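Local coordinates for laccase (Uncultured bacterium, PDB 4F7K), which probably catalyses, as a multicopper oxidase, the one-electron oxidation of phenolic substrates coupled to the reduction of dioxygen to water, at residues 40-44 / 92-96; 130-134 / 172-178; 204-208 / 219-225. The contacts are given in a common frame with arbitrary orientation. Residue numbers count along the deposited sequence, not the author numbering.

How the contacts relate
From the N terminus, contact 1 comes first: residues 40-44, between strands 37-40 and 44-51, meet 92-96, between strands 86-92 and 97-103, closing a loop of 47 residues within the first cupredoxin-like region. Contact 2 closes a span of 37, where the start of strand 131-140 pairs with the end of strand 167-173 and the loop beyond it. Contact 3, 204-208 against 219-225, closes a 10-residue hairpin span. The three stand in series, none enclosing or crossing another. Contacts 2 and 3 belong to opposite margins of one six-stranded sheet, their centres about 18 Å apart; contact 1 is centred about 23 Å from contact 2 and 27 Å from contact 3.

Contact 1: residues 40-44 / 92-96; sequences RQGEV and RAPDA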
loop_
_atom_site.group_PDB
_atom_site.type_symbol
_atom_site.label_atom_id
_atom_site.label_comp_id
_atom_site.label_asym_id
_atom_site.label_seq_id
_atom_site.Cartn_x
_atom_site.Cartn_y
_atom_site.Cartn_z
ATOM N N ARG A 40 -13.519 -7.480 10.121
ATOM C CA ARG A 40 -12.690 -8.075 11.168
ATOM C C ARG A 40 -11.873 -9.232 10.575
ATOM O O ARG A 40 -12.305 -9.898 9.628
ATOM C CB ARG A 40 -13.552 -8.567 12.364
ATOM C CG ARG A 40 -14.465 -7.496 12.931
ATOM C CD ARG A 40 -15.221 -7.953 14.179
ATOM N NE ARG A 40 -14.588 -7.462 15.401
ATOM N N GLN A 41 -10.680 -9.440 11.095
ATOM C CA GLN A 41 -9.896 -10.624 10.729
ATOM C C GLN A 41 -10.784 -11.887 10.779
ATOM O O GLN A 41 -11.521 -12.102 11.750
ATOM C CB GLN A 41 -8.740 -10.783 11.729
ATOM C CG GLN A 41 -7.678 -11.749 11.324
ATOM C CD GLN A 41 -6.517 -11.827 12.329
ATOM O OE1 GLN A 41 -6.467 -11.098 13.321
ATOM N NE2 GLN A 41 -5.580 -12.713 12.055
ATOM N N GLY A 42 -10.730 -12.691 9.723
ATOM C CA GLY A 42 -11.435 -13.981 9.684
ATOM C C GLY A 42 -12.751 -13.896 8.940
ATOM O O GLY A 42 -13.335 -14.926 8.560
ATOM N N GLU A 43 -13.214 -12.659 8.724
ATOM C CA GLU A 43 -14.509 -12.405 8.095
ATOM C C GLU A 43 -14.433 -12.278 6.571
ATOM O O GLU A 43 -13.367 -12.124 5.983
ATOM C CB GLU A 43 -15.141 -11.129 8.637
ATOM C CG GLU A 43 -15.564 -11.115 10.096
ATOM C CD GLU A 43 -16.273 -9.789 10.473
ATOM O OE1 GLU A 43 -16.003 -8.709 9.831
ATOM O OE2 GLU A 43 -17.099 -9.835 11.422
ATOM N N VAL A 44 -15.596 -12.333 5.948
ATOM C CA VAL A 44 -15.699 -12.329 4.510
ATOM C C VAL A 44 -15.942 -10.919 4.007
ATOM O O VAL A 44 -16.816 -10.224 4.523
ATOM C CB VAL A 44 -16.845 -13.247 4.018
ATOM C CG1 VAL A 44 -16.750 -13.453 2.514
ATOM C CG2 VAL A 44 -16.782 -14.570 4.714
ATOM N N ARG A 92 -12.226 -14.313 2.391
ATOM C CA ARG A 92 -11.969 -14.157 3.824
ATOM C C ARG A 92 -10.617 -13.462 3.977
ATOM O O ARG A 92 -9.660 -13.810 3.281
ATOM C CB ARG A 92 -11.980 -15.517 4.538
ATOM C CG ARG A 92 -13.396 -16.101 4.726
ATOM C CD ARG A 92 -13.454 -17.283 5.738
ATOM N NE ARG A 92 -14.777 -17.930 5.797
ATOM C CZ ARG A 92 -15.786 -17.514 6.559
ATOM N NH1 ARG A 92 -15.636 -16.451 7.345
ATOM N NH2 ARG A 92 -16.952 -18.167 6.545
ATOM N N ALA A 93 -10.538 -12.455 4.840
ATOM C CA ALA A 93 -9.259 -11.800 5.110
ATOM C C ALA A 93 -8.648 -12.426 6.356
ATOM O O ALA A 93 -9.237 -12.362 7.434
ATOM C CB ALA A 93 -9.429 -10.285 5.264
ATOM N N PRO A 94 -7.485 -13.080 6.212
ATOM C CA PRO A 94 -6.966 -13.863 7.332
ATOM C C PRO A 94 -5.990 -13.074 8.222
ATOM O O PRO A 94 -5.655 -13.529 9.318
ATOM C CB PRO A 94 -6.237 -15.014 6.620
ATOM C CG PRO A 94 -5.677 -14.320 5.373
ATOM C CD PRO A 94 -6.676 -13.264 4.987
ATOM N N ASP A 95 -5.510 -11.925 7.747
ATOM C CA ASP A 95 -4.560 -11.129 8.534
ATOM C C ASP A 95 -5.067 -9.769 8.890
ATOM O O ASP A 95 -5.609 -9.054 8.036
ATOM C CB ASP A 95 -3.226 -10.960 7.825
ATOM C CG ASP A 95 -2.741 -12.220 7.229
ATOM O OD1 ASP A 95 -2.508 -13.178 7.983
ATOM O OD2 ASP A 95 -2.623 -12.264 5.990
ATOM N N ALA A 96 -4.847 -9.395 10.142
ATOM C CA ALA A 96 -5.235 -8.085 10.614
ATOM C C ALA A 96 -4.231 -7.063 10.100
ATOM O O ALA A 96 -3.027 -7.259 10.227
ATOM C CB ALA A 96 -5.301 -8.050 12.125
#
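Gln41 reaches across the gap with an extended side chain (chi1 and chi2 t), which brings NE2 to 2.9 Å from Pro94 O as a hydrogen bond and OE1 to 3.5 Å from Ala96 CB. Arg92 (chi1 m, chi2 and chi3 t) reaches the other way; a chi4 of -86° swings the guanidinium so that NH1 donates to Gly42 O at 3.0 Å while Val44 CG2 lies over one face, 3.4 Å from NH1. Glu43 (chi1 m) has its OE1 accept from Arg40 N at 2.8 Å. The type II turn Arg40-Glu43, with Gly42 at positive phi, is closed by Glu43 N to Arg40 O at 3.0 Å. Backbone bonds Gly42 N to Ala93 O (2.8 Å) and Ala93 N to Glu43 O (3.1 Å) continue the antiparallel pairing of Val44 with Arg92. The loops meet where strand 44-51 begins and strand 86-92 ends: 40-44 comes from strand 37-40 of the other sheet and 92-96 crosses to its strand 97-103, as in a cupredoxin beta sandwich.

Contact 2: residues 130-134 / 172-178; sequences DHDLI and VEPVTPV
Residues 131-134 are extended and pair antiparallel with the second segment only at Ile134-Glu173; towards His131 the two diverge (His131 CA to Val178 CA 7.6 Å), as 172-178 bends off at the cis peptide bond before Pro174 and passes as a loop across the ends of the His131 and Leu133 side chains. His131 (chi1 m, chi2 94°) turns its ring to the loop: Val178 CG2 sits over one face in a CH-pi contact, 3.7 Å from the ring centroid, and His131 CD2 lies 3.6 Å from Thr176 CG2. The CA-to-CB bond of Asp132 points away; its carboxylate (chi1 t) makes a salt bridge with Arg187. Strand 131-140 is second from the edge of the six-stranded sheet of the second cupredoxin-like region, between edge strand 167-173 and strand 183-190, to which Leu133 hydrogen-bonds through its backbone. Leu133 (chi1 m, chi2 t) fills the space between strand end and loop, CD2 3.7 Å from Pro174 CD, CD1 4.3 Å from Val178 CG2. Ile134 N to Glu173 O and Glu173 N to Ile134 O are both 2.8 Å, a hydrogen-bonded pair with CA atoms 5.0 Å apart. Glu173 (chi1 t, chi2 p) leads its carboxylate away, OE1 hydrogen-bonding a glycerol probably from the crystallisation liquor.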
loop_
_atom_site.group_PDB
_atom_site.type_symbol
_atom_site.label_atom_id
_atom_site.label_comp_id
_atom_site.label_asym_id
_atom_site.label_seq_id
_atom_site.Cartn_x
_atom_site.Cartn_y
_atom_site.Cartn_z
ATOM N N ASP A 130 -7.307 6.606 20.653
ATOM C CA ASP A 130 -8.409 7.568 20.510
ATOM C C ASP A 130 -8.873 7.793 19.067
ATOM O O ASP A 130 -10.054 7.989 18.829
ATOM C CB ASP A 130 -8.047 8.903 21.164
ATOM C CG ASP A 130 -7.778 8.759 22.632
ATOM O OD1 ASP A 130 -8.642 8.178 23.333
ATOM O OD2 ASP A 130 -6.712 9.220 23.086
ATOM N N HIS A 131 -7.948 7.776 18.113
ATOM C CA HIS A 131 -8.296 7.961 16.696
ATOM C C HIS A 131 -7.455 7.048 15.834
ATOM O O HIS A 131 -6.260 6.869 16.074
ATOM C CB HIS A 131 -8.073 9.402 16.243
ATOM C CG HIS A 131 -8.901 10.408 16.978
ATOM N ND1 HIS A 131 -8.438 11.086 18.086
ATOM C CD2 HIS A 131 -10.165 10.844 16.770
ATOM C CE1 HIS A 131 -9.376 11.907 18.519
ATOM N NE2 HIS A 131 -10.438 11.773 17.744
ATOM N N ASP A 132 -8.101 6.485 14.825
ATOM C CA ASP A 132 -7.496 5.561 13.904
ATOM C C ASP A 132 -7.634 6.190 12.521
ATOM O O ASP A 132 -8.708 6.145 11.921
ATOM C CB ASP A 132 -8.228 4.214 14.008
ATOM C CG ASP A 132 -7.625 3.129 13.119
ATOM O OD1 ASP A 132 -6.902 3.440 12.118
ATOM O OD2 ASP A 132 -7.907 1.940 13.422
ATOM N N LEU A 133 -6.532 6.769 12.030
ATOM C CA LEU A 133 -6.526 7.553 10.783
ATOM C C LEU A 133 -5.687 6.887 9.701
ATOM O O LEU A 133 -4.669 6.251 9.996
ATOM C CB LEU A 133 -6.009 8.985 11.023
ATOM C CG LEU A 133 -6.624 9.685 12.248
ATOM C CD1 LEU A 133 -5.836 10.922 12.710
ATOM C CD2 LEU A 133 -8.118 10.015 12.052
ATOM N N ILE A 134 -6.131 7.032 8.451
ATOM C CA ILE A 134 -5.437 6.455 7.312
ATOM C C ILE A 134 -4.776 7.591 6.545
ATOM O O ILE A 134 -5.427 8.583 6.248
ATOM C CB ILE A 134 -6.444 5.694 6.416
ATOM C CG1 ILE A 134 -6.940 4.419 7.125
ATOM C CG2 ILE A 134 -5.868 5.405 5.020
ATOM C CD1 ILE A 134 -8.278 3.883 6.596
ATOM N N VAL A 172 -5.677 12.473 4.546
ATOM C CA VAL A 172 -5.987 11.941 5.847
ATOM C C VAL A 172 -7.446 11.521 5.831
ATOM O O VAL A 172 -8.312 12.278 5.396
ATOM C CB VAL A 172 -5.731 13.003 6.975
ATOM C CG1 VAL A 172 -6.043 12.433 8.319
ATOM C CG2 VAL A 172 -4.261 13.457 6.953
ATOM N N GLU A 173 -7.703 10.291 6.239
ATOM C CA GLU A 173 -9.064 9.761 6.247
ATOM C C GLU A 173 -9.327 9.081 7.573
ATOM O O GLU A 173 -8.603 8.153 7.916
ATOM C CB GLU A 173 -9.258 8.764 5.105
ATOM C CG GLU A 173 -10.611 8.014 5.131
ATOM C CD GLU A 173 -11.804 8.937 5.044
ATOM O OE1 GLU A 173 -11.827 9.797 4.143
ATOM O OE2 GLU A 173 -12.726 8.798 5.887
ATOM N N PRO A 174 -10.336 9.559 8.338
ATOM C CA PRO A 174 -11.156 10.757 8.045
ATOM C C PRO A 174 -10.442 12.022 8.520
ATOM O O PRO A 174 -9.469 11.922 9.263
ATOM C CB PRO A 174 -12.410 10.529 8.890
ATOM C CG PRO A 174 -11.852 9.824 10.148
ATOM C CD PRO A 174 -10.739 8.917 9.613
ATOM N N VAL A 175 -10.895 13.186 8.074
ATOM C CA VAL A 175 -10.411 14.443 8.621
ATOM C C VAL A 175 -11.204 14.713 9.885
ATOM O O VAL A 175 -12.427 14.902 9.871
ATOM C CB VAL A 175 -10.584 15.625 7.660
ATOM C CG1 VAL A 175 -10.300 16.936 8.409
ATOM C CG2 VAL A 175 -9.666 15.442 6.419
ATOM N N THR A 176 -10.501 14.711 10.992
ATOM C CA THR A 176 -11.159 14.696 12.248
ATOM C C THR A 176 -10.273 15.529 13.143
ATOM O O THR A 176 -9.064 15.552 12.946
ATOM C CB THR A 176 -11.369 13.224 12.713
ATOM O OG1 THR A 176 -12.652 13.096 13.326
ATOM C CG2 THR A 176 -10.270 12.730 13.661
ATOM N N PRO A 177 -10.870 16.255 14.095
ATOM C CA PRO A 177 -10.013 17.039 14.965
ATOM C C PRO A 177 -9.474 16.152 16.079
ATOM O O PRO A 177 -10.207 15.334 16.634
ATOM C CB PRO A 177 -10.956 18.110 15.518
ATOM C CG PRO A 177 -12.341 17.504 15.437
ATOM C CD PRO A 177 -12.295 16.338 14.478
ATOM N N VAL A 178 -8.196 16.318 16.382
ATOM C CA VAL A 178 -7.508 15.485 17.363
ATOM C C VAL A 178 -7.037 16.374 18.523
ATOM O O VAL A 178 -6.749 17.560 18.323
ATOM C CB VAL A 178 -6.374 14.700 16.641
ATOM C CG1 VAL A 178 -5.177 14.409 17.524
ATOM C CG2 VAL A 178 -6.933 13.428 16.023
#

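Contact 3: residues 204-208 / 219-225; sequences VEGKV and PQEFSGL
Residues 204-208 are extended, and 219-220 pair antiparallel with them at Val208, the first strand continuing to 211; the second segment then leaves through a type II turn, Phe222-Leu225, with Gly224 at positive phi. Val208 and Gln220 make the hydrogen-bonded pair (CA to CA 5.1 Å): Val208 N to Gln220 O is 2.7 Å and Gln220 N to Val208 O 3.0 Å. Lys207 (chi1 and chi2 m) curls so that NZ meets Glu221 OE1 (chi1 and chi2 m) in a 2.8 Å salt bridge and also Gly206 O at 3.1 Å. Lys207 CB packs on Pro219 CB at 3.7 Å. Phe222 (chi1 p, chi2 64°) turns its ring edge to the strand backbone, CZ 3.6 Å from Val204 O. Val208 (chi1 t) puts CG2 3.7 Å from Phe222 CB and 4.4 Å from Leu225 CD1. This is a beta hairpin at the sheet margin: strand 214-220 is outermost, strand 232-239 flanks 204-211 on its other side, and Ile235 from it touches Val208, Phe222 and Leu225.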
loop_
_atom_site.group_PDB
_atom_site.type_symbol
_atom_site.label_atom_id
_atom_site.label_comp_id
_atom_site.label_asym_id
_atom_site.label_seq_id
_atom_site.Cartn_x
_atom_site.Cartn_y
_atom_site.Cartn_z
ATOM N N VAL A 204 4.205 14.244 17.269
ATOM C CA VAL A 204 3.769 13.027 17.930
ATOM C C VAL A 204 4.971 12.238 18.391
ATOM O O VAL A 204 6.079 12.421 17.876
ATOM C CB VAL A 204 2.907 12.085 17.028
ATOM C CG1 VAL A 204 1.597 12.733 16.648
ATOM C CG2 VAL A 204 3.692 11.635 15.808
ATOM N N GLU A 205 4.724 11.337 19.338
ATOM C CA GLU A 205 5.756 10.454 19.865
ATOM C C GLU A 205 5.216 9.039 20.034
ATOM O O GLU A 205 4.174 8.821 20.665
ATOM C CB GLU A 205 6.281 10.974 21.214
ATOM C CG GLU A 205 7.659 10.450 21.589
ATOM C CD GLU A 205 8.273 11.199 22.757
ATOM O OE1 GLU A 205 7.603 11.339 23.803
ATOM O OE2 GLU A 205 9.436 11.640 22.627
ATOM N N GLY A 206 5.946 8.082 19.479
ATOM C CA GLY A 206 5.553 6.688 19.548
ATOM C C GLY A 206 6.404 5.877 18.607
ATOM O O GLY A 206 7.590 6.184 18.431
ATOM N N LYS A 207 5.797 4.872 17.971
ATOM C CA LYS A 207 6.559 3.822 17.295
ATOM C C LYS A 207 5.863 3.188 16.105
ATOM O O LYS A 207 4.642 3.001 16.114
ATOM C CB LYS A 207 6.889 2.686 18.279
ATOM C CG LYS A 207 7.548 3.091 19.582
ATOM C CD LYS A 207 9.026 3.447 19.430
ATOM C CE LYS A 207 9.559 4.036 20.770
ATOM N NZ LYS A 207 9.476 5.550 20.764
ATOM N N VAL A 208 6.662 2.825 15.099
ATOM C CA VAL A 208 6.214 1.910 14.051
ATOM C C VAL A 208 5.850 0.565 14.687
ATOM O O VAL A 208 6.689 -0.057 15.285
ATOM C CB VAL A 208 7.297 1.670 12.964
ATOM C CG1 VAL A 208 6.773 0.725 11.901
ATOM C CG2 VAL A 208 7.711 2.990 12.298
ATOM N N PRO A 219 8.299 -2.820 18.570
ATOM C CA PRO A 219 7.983 -1.536 17.942
ATOM C C PRO A 219 9.242 -0.673 17.823
ATOM O O PRO A 219 10.121 -0.743 18.673
ATOM C CB PRO A 219 6.962 -0.921 18.900
ATOM C CG PRO A 219 6.362 -2.102 19.622
ATOM C CD PRO A 219 7.518 -3.029 19.806
ATOM N N GLN A 220 9.339 0.100 16.748
ATOM C CA GLN A 220 10.601 0.774 16.415
ATOM C C GLN A 220 10.376 2.252 16.268
ATOM O O GLN A 220 9.266 2.680 15.934
ATOM C CB GLN A 220 11.182 0.216 15.103
ATOM C CG GLN A 220 11.175 -1.312 15.057
ATOM C CD GLN A 220 11.627 -1.913 13.737
ATOM O OE1 GLN A 220 11.277 -1.433 12.640
ATOM N NE2 GLN A 220 12.397 -3.006 13.837
ATOM N N GLU A 221 11.433 3.025 16.504
ATOM C CA GLU A 221 11.421 4.463 16.229
ATOM C C GLU A 221 10.992 4.683 14.780
ATOM O O GLU A 221 11.254 3.848 13.905
ATOM C CB GLU A 221 12.798 5.094 16.490
ATOM C CG GLU A 221 13.481 4.681 17.809
ATOM C CD GLU A 221 12.577 4.799 19.047
ATOM O OE1 GLU A 221 11.718 5.720 19.104
ATOM O OE2 GLU A 221 12.739 3.960 19.975
ATOM N N PHE A 222 10.303 5.792 14.528
ATOM C CA PHE A 222 9.793 6.044 13.181
ATOM C C PHE A 222 10.718 6.998 12.411
ATOM O O PHE A 222 10.566 7.191 11.216
ATOM C CB PHE A 222 8.329 6.485 13.181
ATOM C CG PHE A 222 8.010 7.606 14.134
ATOM C CD1 PHE A 222 8.576 8.873 13.973
ATOM C CD2 PHE A 222 7.101 7.406 15.166
ATOM C CE1 PHE A 222 8.255 9.918 14.836
ATOM C CE2 PHE A 222 6.762 8.440 16.031
ATOM C CZ PHE A 222 7.348 9.701 15.867
ATOM N N SER A 223 11.690 7.567 13.113
ATOM C CA SER A 223 12.748 8.349 12.493
ATOM C C SER A 223 13.434 7.589 11.348
ATOM O O SER A 223 13.672 6.384 11.442
ATOM C CB SER A 223 13.783 8.739 13.546
ATOM O OG SER A 223 14.777 9.552 12.962
ATOM N N GLY A 224 13.743 8.308 10.267
ATOM C CA GLY A 224 14.283 7.701 9.056
ATOM C C GLY A 224 13.311 6.842 8.249
ATOM O O GLY A 224 13.723 6.226 7.283
ATOM N N LEU A 225 12.024 6.802 8.618
ATOM C CA LEU A 225 11.030 5.992 7.870
ATOM C C LEU A 225 11.002 6.304 6.374
ATOM O O LEU A 225 10.890 7.470 5.979
ATOM C CB LEU A 225 9.607 6.144 8.427
ATOM C CG LEU A 225 8.482 5.312 7.777
ATOM C CD1 LEU A 225 8.623 3.806 8.032
ATOM C CD2 LEU A 225 7.130 5.811 8.313
#